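Local atomic coordinates of malate dehydrogenase (Naegleria fowleri, PDB entry 6UM4), a protein that probably catalyses the reversible, NAD(P)-dependent oxidation of malate to oxaloacetate. Residues S103-Q108 with L131-R136; A177-G182 with V219-N224; A282-D287 with P314-R319. All coordinates share one frame; numbering follows the deposited sequence. Where two conformers were deposited one is given.

Contact 1. Residues S103-Q108 with L131-R136; sequences SGACGQ and LRLLER
Glu-135 folds its carboxylate against the turn Gly-104 to Cys-106, where OE2 accepts a hydrogen bond from Cys-106 N at 3.0 Å (N-H...O 158°). The donor comes to the anti side of the oxygen. On the other oxygen, OE1 accepts a hydrogen bond from Arg-136 N at 2.9 Å, so two backbone N-H groups grip the carboxylate and limit its rotation. The bend at chi2 (-60°) swings CD back over Cys-106, whose CB lies 3.3 Å from OE2. Next to it, Ala-105 N bonds to Leu-134 O at 3.2 Å, almost straight at 171°, and Ala-105 CB packs on Leu-133 CB at 3.8 Å. This loop, sequence GACG between strand 98-102 and helix 108-118, corresponds to the glycine-rich loop of a Rossmann fold, which in relatives binds the dinucleotide: a type I turn from Gly-104 to Gly-107, with Gly-107 as N-cap of the helix. Leu-134 O also lies near Ser-103 CA at 3.5 Å in a CA-H...O contact. Further out, Ser-103 OG bonds to Gly-181 N, Ala-105 and Cys-106 rest on Leu-143 of helix 140-151, and Leu-133 packs on Ile-161 and Leu-163 of strand 158-164.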
loop_
_atom_site.group_PDB
_atom_site.type_symbol
_atom_site.label_atom_id
_atom_site.label_comp_id
_atom_site.label_asym_id
_atom_site.label_seq_id
_atom_site.Cartn_x
_atom_site.Cartn_y
_atom_site.Cartn_z
ATOM N N SER A 103 -1.093 12.409 -11.058
ATOM C CA SER A 103 -1.437 13.710 -10.510
ATOM C C SER A 103 -1.940 13.542 -9.076
ATOM O O SER A 103 -2.099 12.428 -8.573
ATOM C CB SER A 103 -2.478 14.405 -11.396
ATOM O OG SER A 103 -3.727 13.735 -11.311
ATOM N N GLY A 104 -2.139 14.664 -8.395
ATOM C CA GLY A 104 -2.527 14.595 -6.990
ATOM C C GLY A 104 -1.614 13.726 -6.155
ATOM O O GLY A 104 -2.074 13.048 -5.227
ATOM N N ALA A 105 -0.316 13.735 -6.466
ATOM C CA ALA A 105 0.621 12.744 -5.947
ATOM C C ALA A 105 0.940 12.902 -4.461
ATOM O O ALA A 105 1.617 12.042 -3.903
ATOM C CB ALA A 105 1.917 12.779 -6.757
ATOM N N CYS A 106 0.488 13.965 -3.811
ATOM C CA CYS A 106 0.657 14.178 -2.384
ATOM C C CYS A 106 -0.537 13.711 -1.570
ATOM O O CYS A 106 -0.474 13.713 -0.338
ATOM C CB CYS A 106 0.896 15.661 -2.100
ATOM S SG CYS A 106 2.623 16.153 -2.196
ATOM N N GLY A 107 -1.623 13.316 -2.226
ATOM C CA GLY A 107 -2.848 12.967 -1.536
ATOM C C GLY A 107 -2.840 11.590 -0.890
ATOM O O GLY A 107 -1.898 10.799 -1.004
ATOM N N GLN A 108 -3.951 11.300 -0.201
ATOM C CA GLN A 108 -4.050 10.060 0.568
ATOM C C GLN A 108 -4.133 8.844 -0.349
ATOM O O GLN A 108 -3.489 7.817 -0.087
ATOM C CB GLN A 108 -5.249 10.129 1.512
ATOM C CG GLN A 108 -5.023 11.058 2.695
ATOM C CD GLN A 108 -3.760 10.724 3.472
ATOM O OE1 GLN A 108 -3.500 9.563 3.809
ATOM N NE2 GLN A 108 -2.949 11.746 3.738
ATOM N N LEU A 131 8.248 7.199 -12.485
ATOM C CA LEU A 131 7.108 7.946 -11.974
ATOM C C LEU A 131 7.318 9.423 -12.249
ATOM O O LEU A 131 8.361 9.984 -11.902
ATOM C CB LEU A 131 6.934 7.705 -10.476
ATOM C CG LEU A 131 6.420 6.330 -10.049
ATOM C CD1 LEU A 131 6.458 6.201 -8.525
ATOM C CD2 LEU A 131 5.032 6.150 -10.570
ATOM N N ARG A 132 6.332 10.048 -12.870
ATOM C CA ARG A 132 6.305 11.492 -13.030
ATOM C C ARG A 132 5.147 11.994 -12.187
ATOM O O ARG A 132 3.979 11.784 -12.537
ATOM C CB ARG A 132 6.169 11.877 -14.504
ATOM C CG ARG A 132 7.364 11.413 -15.354
ATOM C CD ARG A 132 7.262 11.895 -16.813
ATOM N NE ARG A 132 7.663 13.285 -16.968
ATOM C CZ ARG A 132 8.932 13.676 -17.119
ATOM N NH1 ARG A 132 9.920 12.801 -16.944
ATOM N NH2 ARG A 132 9.220 14.964 -17.291
ATOM N N LEU A 133 5.477 12.666 -11.099
ATOM C CA LEU A 133 4.535 12.997 -10.038
ATOM C C LEU A 133 4.161 14.464 -10.142
ATOM O O LEU A 133 5.039 15.330 -10.081
ATOM C CB LEU A 133 5.156 12.715 -8.669
ATOM C CG LEU A 133 5.642 11.287 -8.456
ATOM C CD1 LEU A 133 6.156 11.112 -7.022
ATOM C CD2 LEU A 133 4.476 10.321 -8.752
ATOM N N LEU A 134 2.865 14.739 -10.252
ATOM C CA LEU A 134 2.350 16.085 -10.459
ATOM C C LEU A 134 1.557 16.537 -9.240
ATOM O O LEU A 134 0.779 15.766 -8.677
ATOM C CB LEU A 134 1.448 16.129 -11.700
ATOM C CG LEU A 134 0.687 17.433 -11.906
ATOM C CD1 LEU A 134 1.707 18.528 -12.132
ATOM C CD2 LEU A 134 -0.267 17.346 -13.077
ATOM N N GLU A 135 1.764 17.783 -8.829
ATOM C CA GLU A 135 1.009 18.361 -7.728
ATOM C C GLU A 135 0.801 19.841 -8.007
ATOM O O GLU A 135 1.389 20.410 -8.931
ATOM C CB GLU A 135 1.727 18.160 -6.371
ATOM C CG GLU A 135 1.141 17.082 -5.469
ATOM C CD GLU A 135 -0.329 17.334 -5.068
ATOM O OE1 GLU A 135 -0.804 18.492 -5.157
ATOM O OE2 GLU A 135 -1.017 16.363 -4.677
ATOM N N ARG A 136 -0.031 20.465 -7.181
ATOM C CA ARG A 136 -0.200 21.902 -7.228
ATOM C C ARG A 136 1.096 22.589 -6.805
ATOM O O ARG A 136 1.918 21.998 -6.099
ATOM C CB ARG A 136 -1.353 22.324 -6.321
ATOM C CG ARG A 136 -2.733 22.012 -6.901
ATOM C CD ARG A 136 -3.853 22.560 -6.022
ATOM N NE ARG A 136 -5.117 21.859 -6.254
ATOM C CZ ARG A 136 -6.082 22.279 -7.073
ATOM N NH1 ARG A 136 -5.939 23.414 -7.749
ATOM N NH2 ARG A 136 -7.196 21.562 -7.213
#

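Contact 2. Residues A177-G182 with V219-N224; sequences AILLGG and VLIVAN
Ala-177 to Leu-179 and Val-219 to Ile-221 run side by side as parallel strands, 11° apart in direction and 4.8 Å between axes, the two strands of a beta-alpha-beta unit in the Rossmann domain whose crossover is helix 191-212. Backbone hydrogen bonds form the ladder. Leu-220 N gives to Ala-177 O at 2.8 Å, and Leu-179 N gives to Leu-220 O at the same distance. At the carboxyl end the pattern changes: Leu-179 O accepts from both Val-222 N and Ala-223 N. The second donor lies in the carbonyl plane, the first is tilted 31° from it, and the fork closes the ladder where both chains leave the sheet.

Apolar contacts divide by face. On one face are Ala-177, Leu-179, Val-219 and Ile-221; Leu-179 CG stands anti to its carbonyl carbon (chi1 -57°), and beyond it CD1 meets Val-219 CG1 at 3.7 Å. Phe-202 of helix 191-212 touches Leu-179 and Ala-223, while Leu-209 of that helix touches Val-219. Ile-178 and Leu-220 occupy the other face, more loosely paired across the strands, and Met-343 of helix 332-348 lies against both.

Past the strands, Leu-180 and Val-222 lie alongside each other, pointing the same way, with Leu-180 CD2 3.6 Å from Val-222 CB. In relatives the loops that leave the carboxyl ends of these strands help line the dinucleotide pocket, and the same is probable here. The last contacts are between methyl and carbonyls: Ala-223 CB sits 3.4 Å from Leu-180 O and 3.4 Å from Gly-181 O.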
loop_
_atom_site.group_PDB
_atom_site.type_symbol
_atom_site.label_atom_id
_atom_site.label_comp_id
_atom_site.label_asym_id
_atom_site.label_seq_id
_atom_site.Cartn_x
_atom_site.Cartn_y
_atom_site.Cartn_z
ATOM N N ALA A 177 -1.134 7.211 -17.423
ATOM C CA ALA A 177 -1.440 8.342 -16.562
ATOM C C ALA A 177 -2.610 7.971 -15.662
ATOM O O ALA A 177 -3.639 7.484 -16.133
ATOM C CB ALA A 177 -1.733 9.614 -17.370
ATOM N N ILE A 178 -2.447 8.208 -14.367
ATOM C CA ILE A 178 -3.496 7.999 -13.378
ATOM C C ILE A 178 -3.827 9.363 -12.794
ATOM O O ILE A 178 -2.961 10.018 -12.199
ATOM C CB ILE A 178 -3.076 7.003 -12.276
ATOM C CG1 ILE A 178 -2.796 5.638 -12.905
ATOM C CG2 ILE A 178 -4.178 6.863 -11.214
ATOM C CD1 ILE A 178 -2.239 4.628 -11.944
ATOM N N LEU A 179 -5.055 9.817 -13.014
ATOM C CA LEU A 179 -5.431 11.194 -12.715
ATOM C C LEU A 179 -6.236 11.213 -11.430
ATOM O O LEU A 179 -7.452 11.001 -11.447
ATOM C CB LEU A 179 -6.200 11.791 -13.889
ATOM C CG LEU A 179 -5.348 11.707 -15.146
ATOM C CD1 LEU A 179 -5.930 12.483 -16.302
ATOM C CD2 LEU A 179 -3.907 12.201 -14.811
ATOM N N LEU A 180 -5.540 11.479 -10.312
ATOM C CA LEU A 180 -6.150 11.584 -8.995
ATOM C C LEU A 180 -6.511 13.015 -8.662
ATOM O O LEU A 180 -7.453 13.254 -7.895
ATOM C CB LEU A 180 -5.196 11.054 -7.914
ATOM C CG LEU A 180 -4.596 9.667 -8.126
ATOM C CD1 LEU A 180 -3.548 9.353 -7.043
ATOM C CD2 LEU A 180 -5.702 8.621 -8.101
ATOM N N GLY A 181 -5.783 13.964 -9.236
ATOM C CA GLY A 181 -5.939 15.347 -8.862
ATOM C C GLY A 181 -7.164 15.990 -9.486
ATOM O O GLY A 181 -7.544 15.713 -10.624
ATOM N N GLY A 182 -7.759 16.896 -8.724
ATOM C CA GLY A 182 -8.921 17.617 -9.186
ATOM C C GLY A 182 -9.204 18.766 -8.251
ATOM O O GLY A 182 -8.376 19.123 -7.408
ATOM N N VAL A 219 -4.964 6.181 -20.015
ATOM C CA VAL A 219 -5.285 7.218 -19.036
ATOM C C VAL A 219 -6.437 6.731 -18.167
ATOM O O VAL A 219 -7.519 6.408 -18.684
ATOM C CB VAL A 219 -5.663 8.549 -19.716
ATOM C CG1 VAL A 219 -5.899 9.611 -18.675
ATOM C CG2 VAL A 219 -4.597 8.997 -20.702
ATOM N N LEU A 220 -6.229 6.734 -16.850
ATOM C CA LEU A 220 -7.260 6.368 -15.888
ATOM C C LEU A 220 -7.640 7.616 -15.106
ATOM O O LEU A 220 -6.773 8.272 -14.523
ATOM C CB LEU A 220 -6.767 5.259 -14.948
ATOM C CG LEU A 220 -7.694 4.980 -13.764
ATOM C CD1 LEU A 220 -9.084 4.551 -14.264
ATOM C CD2 LEU A 220 -7.096 3.945 -12.837
ATOM N N ILE A 221 -8.923 7.958 -15.111
ATOM C CA ILE A 221 -9.432 9.100 -14.356
ATOM C C ILE A 221 -10.047 8.580 -13.064
ATOM O O ILE A 221 -10.965 7.757 -13.092
ATOM C CB ILE A 221 -10.463 9.913 -15.155
ATOM C CG1 ILE A 221 -9.793 10.853 -16.167
ATOM C CG2 ILE A 221 -11.314 10.739 -14.200
ATOM C CD1 ILE A 221 -9.281 10.184 -17.424
ATOM N N VAL A 222 -9.535 9.062 -11.930
ATOM C CA VAL A 222 -10.068 8.744 -10.613
ATOM C C VAL A 222 -10.839 9.921 -10.028
ATOM O O VAL A 222 -11.879 9.733 -9.393
ATOM C CB VAL A 222 -8.940 8.294 -9.645
ATOM C CG1 VAL A 222 -9.480 8.116 -8.242
ATOM C CG2 VAL A 222 -8.310 6.998 -10.122
ATOM N N ALA A 223 -10.336 11.139 -10.225
ATOM C CA ALA A 223 -10.957 12.320 -9.644
ATOM C C ALA A 223 -12.392 12.483 -10.130
ATOM O O ALA A 223 -12.695 12.244 -11.301
ATOM C CB ALA A 223 -10.150 13.563 -10.006
ATOM N N ASN A 224 -13.280 12.903 -9.218
ATOM C CA ASN A 224 -14.690 13.128 -9.526
ATOM C C ASN A 224 -14.931 14.506 -10.151
ATOM O O ASN A 224 -14.155 15.445 -9.927
ATOM C CB ASN A 224 -15.534 12.974 -8.277
ATOM C CG ASN A 224 -15.967 11.547 -8.062
ATOM O OD1 ASN A 224 -16.252 10.832 -9.027
ATOM N ND2 ASN A 224 -16.016 11.117 -6.804
#

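Contact 3. Residues A282-D287 with P314-R319; sequences ATQYPD and PNVQQR
Gln-317 reaches from the last turn of helix 305-317 to the chain entering strand 285-287, and its NE2 gives a hydrogen bond to Gln-284 O at 3.2 Å. The bond is fairly straight (159°) and lies both in the acceptor carbonyl plane and close to the plane of the donor amide. Extended beyond CG, the side chain also brings NE2 to 2.7 Å from Ala-282 O, at an angle too poor for a hydrogen bond. The aliphatic parts of Gln-317 and Gln-284 run alongside in opposite senses, CG to CG at 3.9 Å, and the two amide planes are turned 65° apart.

The apolar packing lies on the buried side. Pro-286 CG lies 3.8 Å from Val-316 CG1, a branch placed anti to the backbone N (chi1 177°). The same methyl lies 3.8 Å from Gln-284 OE1, a buried oxygen that has no polar partner in the model, whereas Gln-284 NE2 is held by Ser-281 O. Phe-274 and Ile-276 of strand 271-277 and Phe-312 of the helix touch Pro-286.

Toward solvent the contact thins: both residues there are exposed, and Ala-282 CB comes only to 4.1 Å from Gln-318 NE2. Gln-318 marks the break between helix 305-317 and helix 319-327, and just beyond it Arg-319 forms a salt bridge with Asp-152 of the second subunit. Such seating of a helix end against the edge strand of a small antiparallel sheet belongs to the alpha/beta C-terminal domain of the lactate/malate dehydrogenase fold.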
loop_
_atom_site.group_PDB
_atom_site.type_symbol
_atom_site.label_atom_id
_atom_site.label_comp_id
_atom_site.label_asym_id
_atom_site.label_seq_id
_atom_site.Cartn_x
_atom_site.Cartn_y
_atom_site.Cartn_z
ATOM N N ALA A 282 -24.006 8.056 -7.085
ATOM C CA ALA A 282 -25.092 7.350 -6.419
ATOM C C ALA A 282 -26.161 6.839 -7.384
ATOM O O ALA A 282 -27.013 6.061 -6.954
ATOM C CB ALA A 282 -25.742 8.247 -5.365
ATOM N N THR A 283 -26.144 7.238 -8.662
ATOM C CA THR A 283 -27.088 6.679 -9.623
ATOM C C THR A 283 -26.563 5.420 -10.293
ATOM O O THR A 283 -27.240 4.864 -11.167
ATOM C CB THR A 283 -27.437 7.695 -10.719
ATOM O OG1 THR A 283 -26.346 7.797 -11.644
ATOM C CG2 THR A 283 -27.749 9.057 -10.114
ATOM N N GLN A 284 -25.376 4.970 -9.917
ATOM C CA GLN A 284 -24.823 3.766 -10.508
ATOM C C GLN A 284 -25.796 2.612 -10.340
ATOM O O GLN A 284 -26.628 2.588 -9.426
ATOM C CB GLN A 284 -23.495 3.420 -9.839
ATOM C CG GLN A 284 -23.679 2.956 -8.414
ATOM C CD GLN A 284 -22.368 2.739 -7.709
ATOM O OE1 GLN A 284 -21.819 1.637 -7.737
ATOM N NE2 GLN A 284 -21.887 3.770 -7.013
ATOM N N TYR A 285 -25.703 1.653 -11.245
ATOM C CA TYR A 285 -26.522 0.461 -11.125
ATOM C C TYR A 285 -25.631 -0.742 -10.908
ATOM O O TYR A 285 -25.048 -1.263 -11.870
ATOM C CB TYR A 285 -27.412 0.263 -12.356
ATOM C CG TYR A 285 -28.163 -1.036 -12.300
ATOM C CD1 TYR A 285 -28.814 -1.443 -11.128
ATOM C CD2 TYR A 285 -28.190 -1.880 -13.388
ATOM C CE1 TYR A 285 -29.477 -2.641 -11.071
ATOM C CE2 TYR A 285 -28.859 -3.081 -13.335
ATOM C CZ TYR A 285 -29.497 -3.454 -12.179
ATOM O OH TYR A 285 -30.160 -4.651 -12.150
ATOM N N PRO A 286 -25.471 -1.207 -9.670
ATOM C CA PRO A 286 -24.777 -2.478 -9.432
ATOM C C PRO A 286 -25.674 -3.627 -9.872
ATOM O O PRO A 286 -26.777 -3.798 -9.351
ATOM C CB PRO A 286 -24.554 -2.483 -7.912
ATOM C CG PRO A 286 -24.958 -1.089 -7.424
ATOM C CD PRO A 286 -25.959 -0.606 -8.420
ATOM N N ASP A 287 -25.202 -4.420 -10.826
ATOM C CA ASP A 287 -26.066 -5.334 -11.563
ATOM C C ASP A 287 -25.733 -6.765 -11.164
ATOM O O ASP A 287 -24.648 -7.264 -11.482
ATOM C CB ASP A 287 -25.898 -5.116 -13.070
ATOM C CG ASP A 287 -26.893 -5.923 -13.905
ATOM O OD1 ASP A 287 -27.771 -6.602 -13.329
ATOM O OD2 ASP A 287 -26.806 -5.852 -15.149
ATOM N N PRO A 314 -28.409 0.139 -2.431
ATOM C CA PRO A 314 -28.079 1.313 -1.604
ATOM C C PRO A 314 -26.804 1.146 -0.797
ATOM O O PRO A 314 -26.083 2.127 -0.591
ATOM C CB PRO A 314 -29.306 1.467 -0.696
ATOM C CG PRO A 314 -30.060 0.203 -0.807
ATOM C CD PRO A 314 -29.752 -0.390 -2.129
ATOM N N ASN A 315 -26.513 -0.062 -0.308
ATOM C CA ASN A 315 -25.277 -0.254 0.448
ATOM C C ASN A 315 -24.059 -0.009 -0.431
ATOM O O ASN A 315 -23.057 0.553 0.028
ATOM C CB ASN A 315 -25.214 -1.660 1.040
ATOM C CG ASN A 315 -26.162 -1.853 2.206
ATOM O OD1 ASN A 315 -26.604 -0.889 2.830
ATOM N ND2 ASN A 315 -26.470 -3.104 2.509
ATOM N N VAL A 316 -24.132 -0.430 -1.697
ATOM C CA VAL A 316 -23.031 -0.223 -2.618
ATOM C C VAL A 316 -22.909 1.256 -2.960
ATOM O O VAL A 316 -21.802 1.798 -3.035
ATOM C CB VAL A 316 -23.220 -1.076 -3.887
ATOM C CG1 VAL A 316 -22.102 -0.785 -4.870
ATOM C CG2 VAL A 316 -23.239 -2.551 -3.566
ATOM N N GLN A 317 -24.043 1.927 -3.181
ATOM C CA GLN A 317 -24.020 3.337 -3.557
ATOM C C GLN A 317 -23.505 4.204 -2.420
ATOM O O GLN A 317 -22.816 5.201 -2.661
ATOM C CB GLN A 317 -25.428 3.801 -3.960
ATOM C CG GLN A 317 -25.977 3.215 -5.246
ATOM C CD GLN A 317 -27.462 3.479 -5.399
ATOM O OE1 GLN A 317 -28.182 3.678 -4.406
ATOM N NE2 GLN A 317 -27.937 3.493 -6.644
ATOM N N GLN A 318 -23.817 3.834 -1.173
ATOM C CA GLN A 318 -23.523 4.663 -0.010
ATOM C C GLN A 318 -22.316 4.177 0.772
ATOM O O GLN A 318 -22.091 4.631 1.898
ATOM C CB GLN A 318 -24.740 4.736 0.912
ATOM C CG GLN A 318 -25.954 5.271 0.201
ATOM C CD GLN A 318 -25.711 6.665 -0.343
ATOM O OE1 GLN A 318 -24.994 7.466 0.269
ATOM N NE2 GLN A 318 -26.282 6.956 -1.510
ATOM N N ARG A 319 -21.543 3.257 0.201
ATOM C CA ARG A 319 -20.441 2.649 0.933
ATOM C C ARG A 319 -19.396 3.680 1.362
ATOM O O ARG A 319 -18.815 3.571 2.448
ATOM C CB ARG A 319 -19.816 1.556 0.076
ATOM C CG ARG A 319 -18.668 0.864 0.771
ATOM C CD ARG A 319 -19.097 0.120 2.007
ATOM N NE ARG A 319 -18.092 -0.885 2.328
ATOM C CZ ARG A 319 -18.263 -1.877 3.193
ATOM N NH1 ARG A 319 -19.406 -2.005 3.841
ATOM N NH2 ARG A 319 -17.284 -2.742 3.399
#

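From the N terminus, contact 1 closes a loop through helix 108-118, bringing the turn after strand 98-102 against the end of strand 129-134. Contact 2 then closes the longer loop around helix 191-212, joining strands 176-179 and 218-221 of the same parallel sheet. Contact 3 closes a third, through strand 292-293 and most of helix 305-317, in the C-terminal domain. The three follow in series, with neither nesting nor crossing. Contacts 1 and 2 meet directly, their centres 10 Å apart, where Ser-103 reaches the loop after strand 176-179; contact 3 stands apart, its nearest atoms about 8 Å from contact 2.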